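Long-range contacts in putative lipase (Bacteroides thetaiotaomicron VPI-5482, PDB 3BZW), which probably hydrolyses ester bonds of lipids, perhaps lysophospholipids, as a member of the GDSL (SGNH) hydrolase family: residues 99-104 and 187-192; 105-110 and 141-146. One frame throughout, in Å; residues are numbered along the deposited sequence.

Contact 1. Residues 99-104 and 187-192; sequences NDYNSS and YQNGCG. With ACT (acetate ion), chain G.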
loop_
_atom_site.group_PDB
_atom_site.type_symbol
_atom_site.label_atom_id
_atom_site.label_comp_id
_atom_site.label_asym_id
_atom_site.label_seq_id
_atom_site.Cartn_x
_atom_site.Cartn_y
_atom_site.Cartn_z
ATOM N N ASN A 99 -22.968 -0.691 26.054
ATOM C CA ASN A 99 -23.364 0.506 26.787
ATOM C C ASN A 99 -22.204 1.494 26.948
ATOM O O ASN A 99 -22.423 2.695 27.120
ATOM C CB ASN A 99 -23.956 0.133 28.151
ATOM C CG ASN A 99 -25.333 -0.506 28.033
ATOM O OD1 ASN A 99 -26.171 -0.052 27.253
ATOM N ND2 ASN A 99 -25.576 -1.551 28.820
ATOM N N ASP A 100 -20.972 0.995 26.913
ATOM C CA ASP A 100 -19.815 1.883 27.005
ATOM C C ASP A 100 -19.830 2.729 25.730
ATOM O O ASP A 100 -19.533 3.927 25.753
ATOM C CB ASP A 100 -18.519 1.076 27.091
ATOM C CG ASP A 100 -18.366 0.362 28.421
ATOM O OD1 ASP A 100 -17.632 0.871 29.296
ATOM O OD2 ASP A 100 -18.994 -0.705 28.594
ATOM N N TYR A 101 -20.192 2.100 24.618
ATOM C CA TYR A 101 -20.272 2.816 23.348
ATOM C C TYR A 101 -21.360 3.880 23.440
ATOM O O TYR A 101 -21.124 5.058 23.169
ATOM C CB TYR A 101 -20.602 1.858 22.197
ATOM C CG TYR A 101 -21.206 2.556 20.990
ATOM C CD1 TYR A 101 -20.425 3.335 20.134
ATOM C CD2 TYR A 101 -22.576 2.473 20.741
ATOM C CE1 TYR A 101 -21.004 4.023 19.051
ATOM C CE2 TYR A 101 -23.162 3.152 19.678
ATOM C CZ TYR A 101 -22.376 3.924 18.839
ATOM O OH TYR A 101 -22.979 4.593 17.804
ATOM N N ASN A 102 -22.556 3.460 23.837
ATOM C CA ASN A 102 -23.681 4.379 23.937
ATOM C C ASN A 102 -23.438 5.531 24.913
ATOM O O ASN A 102 -23.900 6.650 24.687
ATOM C CB ASN A 102 -24.946 3.621 24.352
ATOM C CG ASN A 102 -26.165 4.521 24.412
ATOM O OD1 ASN A 102 -26.857 4.591 25.435
ATOM N ND2 ASN A 102 -26.436 5.214 23.314
ATOM N N SER A 103 -22.698 5.262 25.983
ATOM C CA SER A 103 -22.425 6.283 26.986
ATOM C C SER A 103 -21.169 7.109 26.714
ATOM O O SER A 103 -20.689 7.836 27.588
ATOM C CB SER A 103 -22.349 5.634 28.370
ATOM O OG SER A 103 -23.594 5.022 28.690
ATOM N N SER A 104 -20.648 6.991 25.498
ATOM C CA SER A 104 -19.460 7.729 25.068
ATOM C C SER A 104 -18.253 7.610 25.995
ATOM O O SER A 104 -17.615 8.615 26.321
ATOM C CB SER A 104 -19.803 9.213 24.879
ATOM O OG SER A 104 -20.861 9.373 23.952
ATOM N N TYR A 187 -23.580 5.883 13.229
ATOM C CA TYR A 187 -23.143 7.137 13.847
ATOM C C TYR A 187 -22.078 6.938 14.920
ATOM O O TYR A 187 -22.105 5.945 15.648
ATOM C CB TYR A 187 -24.319 7.831 14.531
ATOM C CG TYR A 187 -25.440 8.289 13.638
ATOM C CD1 TYR A 187 -25.403 9.543 13.036
ATOM C CD2 TYR A 187 -26.569 7.492 13.440
ATOM C CE1 TYR A 187 -26.468 10.002 12.261
ATOM C CE2 TYR A 187 -27.638 7.934 12.667
ATOM C CZ TYR A 187 -27.578 9.196 12.084
ATOM O OH TYR A 187 -28.629 9.645 11.327
ATOM N N GLN A 188 -21.153 7.889 15.029
ATOM C CA GLN A 188 -20.146 7.826 16.082
ATOM C C GLN A 188 -20.904 8.256 17.337
ATOM O O GLN A 188 -21.960 8.897 17.238
ATOM C CB GLN A 188 -19.002 8.825 15.841
ATOM C CG GLN A 188 -18.183 8.586 14.580
ATOM C CD GLN A 188 -16.938 9.467 14.506
ATOM O OE1 GLN A 188 -16.939 10.606 14.971
ATOM N NE2 GLN A 188 -15.874 8.941 13.905
ATOM N N ASN A 189 -20.384 7.903 18.508
ATOM C CA ASN A 189 -21.026 8.304 19.751
ATOM C C ASN A 189 -20.557 9.710 20.106
ATOM O O ASN A 189 -19.983 10.411 19.271
ATOM C CB ASN A 189 -20.681 7.341 20.893
ATOM C CG ASN A 189 -19.190 7.198 21.112
ATOM O OD1 ASN A 189 -18.398 8.024 20.659
ATOM N ND2 ASN A 189 -18.802 6.151 21.827
ATOM N N GLY A 190 -20.789 10.103 21.356
ATOM C CA GLY A 190 -20.413 11.425 21.821
ATOM C C GLY A 190 -18.929 11.723 21.925
ATOM O O GLY A 190 -18.553 12.888 22.075
ATOM N N CYS A 191 -18.077 10.703 21.874
ATOM C CA CYS A 191 -16.649 10.971 21.951
ATOM C C CYS A 191 -15.924 10.631 20.652
ATOM O O CYS A 191 -14.727 10.361 20.647
ATOM C CB CYS A 191 -16.002 10.269 23.166
ATOM S SG CYS A 191 -16.130 8.474 23.290
ATOM N N GLY A 192 -16.675 10.663 19.554
ATOM C CA GLY A 192 -16.119 10.419 18.232
ATOM C C GLY A 192 -15.678 9.013 17.888
ATOM O O GLY A 192 -14.742 8.829 17.113
HETATM C C ACT G . -28.496 -2.543 27.544
HETATM O O ACT G . -29.505 -1.898 27.319
HETATM O OXT ACT G . -28.105 -2.675 28.691
HETATM C CH3 ACT G . -27.743 -3.190 26.410
HETATM O O HOH W 1 -23.533 8.496 22.079
#

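Contact 2. Residues 105-110 and 141-146; sequences VPIGEW and DTYRGR. With SO4 (sulfate ion), chain L.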
loop_
_atom_site.group_PDB
_atom_site.type_symbol
_atom_site.label_atom_id
_atom_site.label_comp_id
_atom_site.label_asym_id
_atom_site.label_seq_id
_atom_site.Cartn_x
_atom_site.Cartn_y
_atom_site.Cartn_z
ATOM N N VAL A 105 -17.938 6.389 26.414
ATOM C CA VAL A 105 -16.784 6.148 27.278
ATOM C C VAL A 105 -15.533 6.196 26.400
ATOM O O VAL A 105 -15.380 5.384 25.490
ATOM C CB VAL A 105 -16.854 4.743 27.948
ATOM C CG1 VAL A 105 -15.595 4.499 28.772
ATOM C CG2 VAL A 105 -18.090 4.639 28.827
ATOM N N PRO A 106 -14.619 7.145 26.663
ATOM C CA PRO A 106 -13.400 7.236 25.853
ATOM C C PRO A 106 -12.642 5.910 25.847
ATOM O O PRO A 106 -12.548 5.236 26.874
ATOM C CB PRO A 106 -12.612 8.352 26.537
ATOM C CG PRO A 106 -13.695 9.224 27.103
ATOM C CD PRO A 106 -14.649 8.207 27.683
ATOM N N ILE A 107 -12.110 5.540 24.687
ATOM C CA ILE A 107 -11.370 4.289 24.536
ATOM C C ILE A 107 -10.127 4.265 25.424
ATOM O O ILE A 107 -9.853 3.271 26.104
ATOM C CB ILE A 107 -10.965 4.069 23.059
ATOM C CG1 ILE A 107 -12.221 3.835 22.212
ATOM C CG2 ILE A 107 -10.005 2.886 22.943
ATOM C CD1 ILE A 107 -12.990 2.564 22.558
ATOM N N GLY A 108 -9.378 5.362 25.416
ATOM C CA GLY A 108 -8.189 5.449 26.245
ATOM C C GLY A 108 -6.962 4.720 25.732
ATOM O O GLY A 108 -6.772 4.567 24.524
ATOM N N GLU A 109 -6.135 4.256 26.667
ATOM C CA GLU A 109 -4.895 3.560 26.344
ATOM C C GLU A 109 -4.735 2.308 27.209
ATOM O O GLU A 109 -5.195 2.273 28.346
ATOM C CB GLU A 109 -3.699 4.486 26.594
ATOM C CG GLU A 109 -3.775 5.849 25.913
ATOM C CD GLU A 109 -3.529 5.785 24.415
ATOM O OE1 GLU A 109 -3.123 4.713 23.912
ATOM O OE2 GLU A 109 -3.728 6.823 23.743
ATOM N N TRP A 110 -4.060 1.296 26.673
ATOM C CA TRP A 110 -3.844 0.048 27.405
ATOM C C TRP A 110 -2.772 0.152 28.491
ATOM O O TRP A 110 -2.960 -0.331 29.609
ATOM C CB TRP A 110 -3.432 -1.077 26.447
ATOM C CG TRP A 110 -4.485 -1.515 25.468
ATOM C CD1 TRP A 110 -4.449 -1.379 24.108
ATOM C CD2 TRP A 110 -5.693 -2.227 25.768
ATOM N NE1 TRP A 110 -5.558 -1.967 23.543
ATOM C CE2 TRP A 110 -6.337 -2.495 24.537
ATOM C CE3 TRP A 110 -6.293 -2.668 26.957
ATOM C CZ2 TRP A 110 -7.554 -3.186 24.461
ATOM C CZ3 TRP A 110 -7.505 -3.356 26.881
ATOM C CH2 TRP A 110 -8.121 -3.607 25.639
ATOM N N ASP A 141 -12.052 5.562 33.976
ATOM C CA ASP A 141 -12.318 6.704 33.106
ATOM C C ASP A 141 -12.333 6.326 31.629
ATOM O O ASP A 141 -12.895 7.046 30.811
ATOM C CB ASP A 141 -11.270 7.805 33.303
ATOM C CG ASP A 141 -11.196 8.307 34.735
ATOM O OD1 ASP A 141 -12.251 8.417 35.392
ATOM O OD2 ASP A 141 -10.074 8.609 35.194
ATOM N N THR A 142 -11.712 5.202 31.285
ATOM C CA THR A 142 -11.658 4.786 29.889
ATOM C C THR A 142 -12.084 3.338 29.690
ATOM O O THR A 142 -12.107 2.550 30.634
ATOM C CB THR A 142 -10.240 4.955 29.319
ATOM O OG1 THR A 142 -9.378 3.969 29.895
ATOM C CG2 THR A 142 -9.697 6.342 29.649
ATOM N N TYR A 143 -12.415 2.997 28.447
ATOM C CA TYR A 143 -12.857 1.651 28.106
ATOM C C TYR A 143 -11.727 0.635 28.279
ATOM O O TYR A 143 -11.920 -0.420 28.888
ATOM C CB TYR A 143 -13.361 1.636 26.663
ATOM C CG TYR A 143 -14.092 0.374 26.262
ATOM C CD1 TYR A 143 -15.262 -0.018 26.918
ATOM C CD2 TYR A 143 -13.643 -0.404 25.198
ATOM C CE1 TYR A 143 -15.970 -1.148 26.517
ATOM C CE2 TYR A 143 -14.341 -1.538 24.791
ATOM C CZ TYR A 143 -15.505 -1.900 25.451
ATOM O OH TYR A 143 -16.218 -2.993 25.023
ATOM N N ARG A 144 -10.552 0.949 27.741
ATOM C CA ARG A 144 -9.408 0.051 27.861
ATOM C C ARG A 144 -9.035 -0.085 29.332
ATOM O O ARG A 144 -8.638 -1.160 29.789
ATOM C CB ARG A 144 -8.226 0.585 27.048
ATOM C CG ARG A 144 -8.366 0.330 25.549
ATOM C CD ARG A 144 -7.366 1.135 24.738
ATOM N NE ARG A 144 -7.349 0.719 23.337
ATOM C CZ ARG A 144 -6.766 1.403 22.360
ATOM N NH1 ARG A 144 -6.150 2.546 22.622
ATOM N NH2 ARG A 144 -6.785 0.937 21.118
ATOM N N GLY A 145 -9.176 1.011 30.072
ATOM C CA GLY A 145 -8.870 0.984 31.492
ATOM C C GLY A 145 -9.829 0.063 32.222
ATOM O O GLY A 145 -9.434 -0.680 33.120
ATOM N N ARG A 146 -11.101 0.111 31.833
ATOM C CA ARG A 146 -12.122 -0.727 32.454
ATOM C C ARG A 146 -11.887 -2.202 32.149
ATOM O O ARG A 146 -12.139 -3.068 32.988
ATOM C CB ARG A 146 -13.513 -0.316 31.962
ATOM C CG ARG A 146 -13.931 1.071 32.409
ATOM C CD ARG A 146 -15.301 1.435 31.859
ATOM N NE ARG A 146 -15.762 2.719 32.379
ATOM C CZ ARG A 146 -16.999 3.179 32.232
ATOM N NH1 ARG A 146 -17.899 2.456 31.578
ATOM N NH2 ARG A 146 -17.336 4.357 32.741
HETATM S S SO4 L . -4.597 2.969 19.128
HETATM O O1 SO4 L . -4.646 3.540 17.764
HETATM O O2 SO4 L . -5.165 1.606 19.095
HETATM O O3 SO4 L . -3.196 2.896 19.590
HETATM O O4 SO4 L . -5.379 3.814 20.051
HETATM O O HOH W 2 -6.710 4.202 29.580
#

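Contact 1. Residues 99-104 and 187-192
Asn189 reaches across to the backbone of Tyr101. Its CB packs against Tyr101 O, 3.3 Å away, and against CE1 of the ring. CG, set between the backbone N and the carbonyl carbon (chi1 56°), stays 3.5 Å from Tyr101 O. At the tip, ND2 donates to Tyr101 O at 2.9 Å, in the carbonyl plane and on a lone pair. That oxygen also accepts from Ser104 N, so two donors grip it. The other branch, OD1, accepts from Cys191 N at 3.0 Å, the N-H coming from above the plane of the amide carbonyl, and forms an Asx turn; Glu193 N is a second donor to it. The two side chains run by one another in opposite senses, ring and amide planes 21° apart. All this sits at the end of helix 98-102, which closes in a Schellman motif with Ser104 as its C-prime residue. At the other end of the segment, Asn99 ND2 donates to OXT of an acetate, probably from the crystallisation liquor, at 2.8 Å. The ion also bonds to Ser35 N, Gly68 N and His242 NE2, consistent with the oxyanion hole of SGNH hydrolases. The hydroxyl OH of Tyr101 donates to Tyr187 O at 2.7 Å, in the plane of the ring. A phenylalanine in place of Tyr101 would probably leave the Tyr187 carbonyl without this donor. Gly190 N gives Ser104 OG a weak, bent bond.

Contact 2. Residues 105-110 and 141-146
Arg144 lies across the indole of Trp110, the two side chains crossing at about a right angle. The CG of Arg144 stands 3.6 Å from the centroid of the six-membered ring of Trp110, only 9° off its normal, a CH-pi contact over the face. From there CD lies anti to CA (chi2 167°) and the chain stays extended to NE, which carries it on across the indole. Farther out, Trp110 CD1 covers one face of the guanidinium, and Ile107 CG2 lies 3.4 Å above the opposite face, both displaced toward the rim. The flat group is thus contacted on both faces, the indole tilted 33° from it, and its polar edge is left to oxygen partners. NH1 of Arg144 donates to Gly108 O at 2.8 Å, tilted from both the carbonyl and the guanidinium planes, and also to O4 of a sulfate, probably from the crystallisation liquor. NH2 holds a second oxygen of that ion, O2, at 2.7 Å. Glu109 adds a long salt bridge, and its OE1 also accepts from Gln117 of a neighbouring subunit.

In the next shell, backbone bonds set the base of this side chain. Arg144 N donates to Ile107 O at 2.9 Å, nearly straight, and Tyr143 N donates to Pro106 O at 2.7 Å. Beside them Val105 meets the guanidinium of Arg146 tip to tip, CG1 lying 3.9 Å above its centre. Gln70 holds that group.

Outermost, Thr142 OG1 accepts from Gly145 N at 3.0 Å, and a water joins the same hydroxyl to Glu109 N. Thr142 is thus the N-cap of helix 143-157, and the carbonyls of Pro106 and Ile107 take up the N-H groups of its first two residues: a side-chain N-cap completed by an incoming loop, where the hairpin of strands 111-122 and 127-136 springs from the alpha/beta core.

How the contacts relate
Both contacts are partly buried and lie on the same side of the chain's centre, about 12 Å apart centre to centre. Contact 2 is nested inside the chain loop that contact 1 closes, and it buries more surface, 617 against 289 Å². Contact 1 joins the C-terminal end of helix 98-102 to a loop by neutral polar bonds; contact 2 joins a loop to the N-terminal end of helix 143-157 and adds a CH-pi contact and charged groups. Asp100 links them: its OD1 forms a salt bridge with Arg146 NH1 at 2.8 Å, while its carbonyl probably accepts from Val105 N. Different neighbouring subunits cover them, the second reaching Tyr187 and the third reaching Gly108 and Glu109.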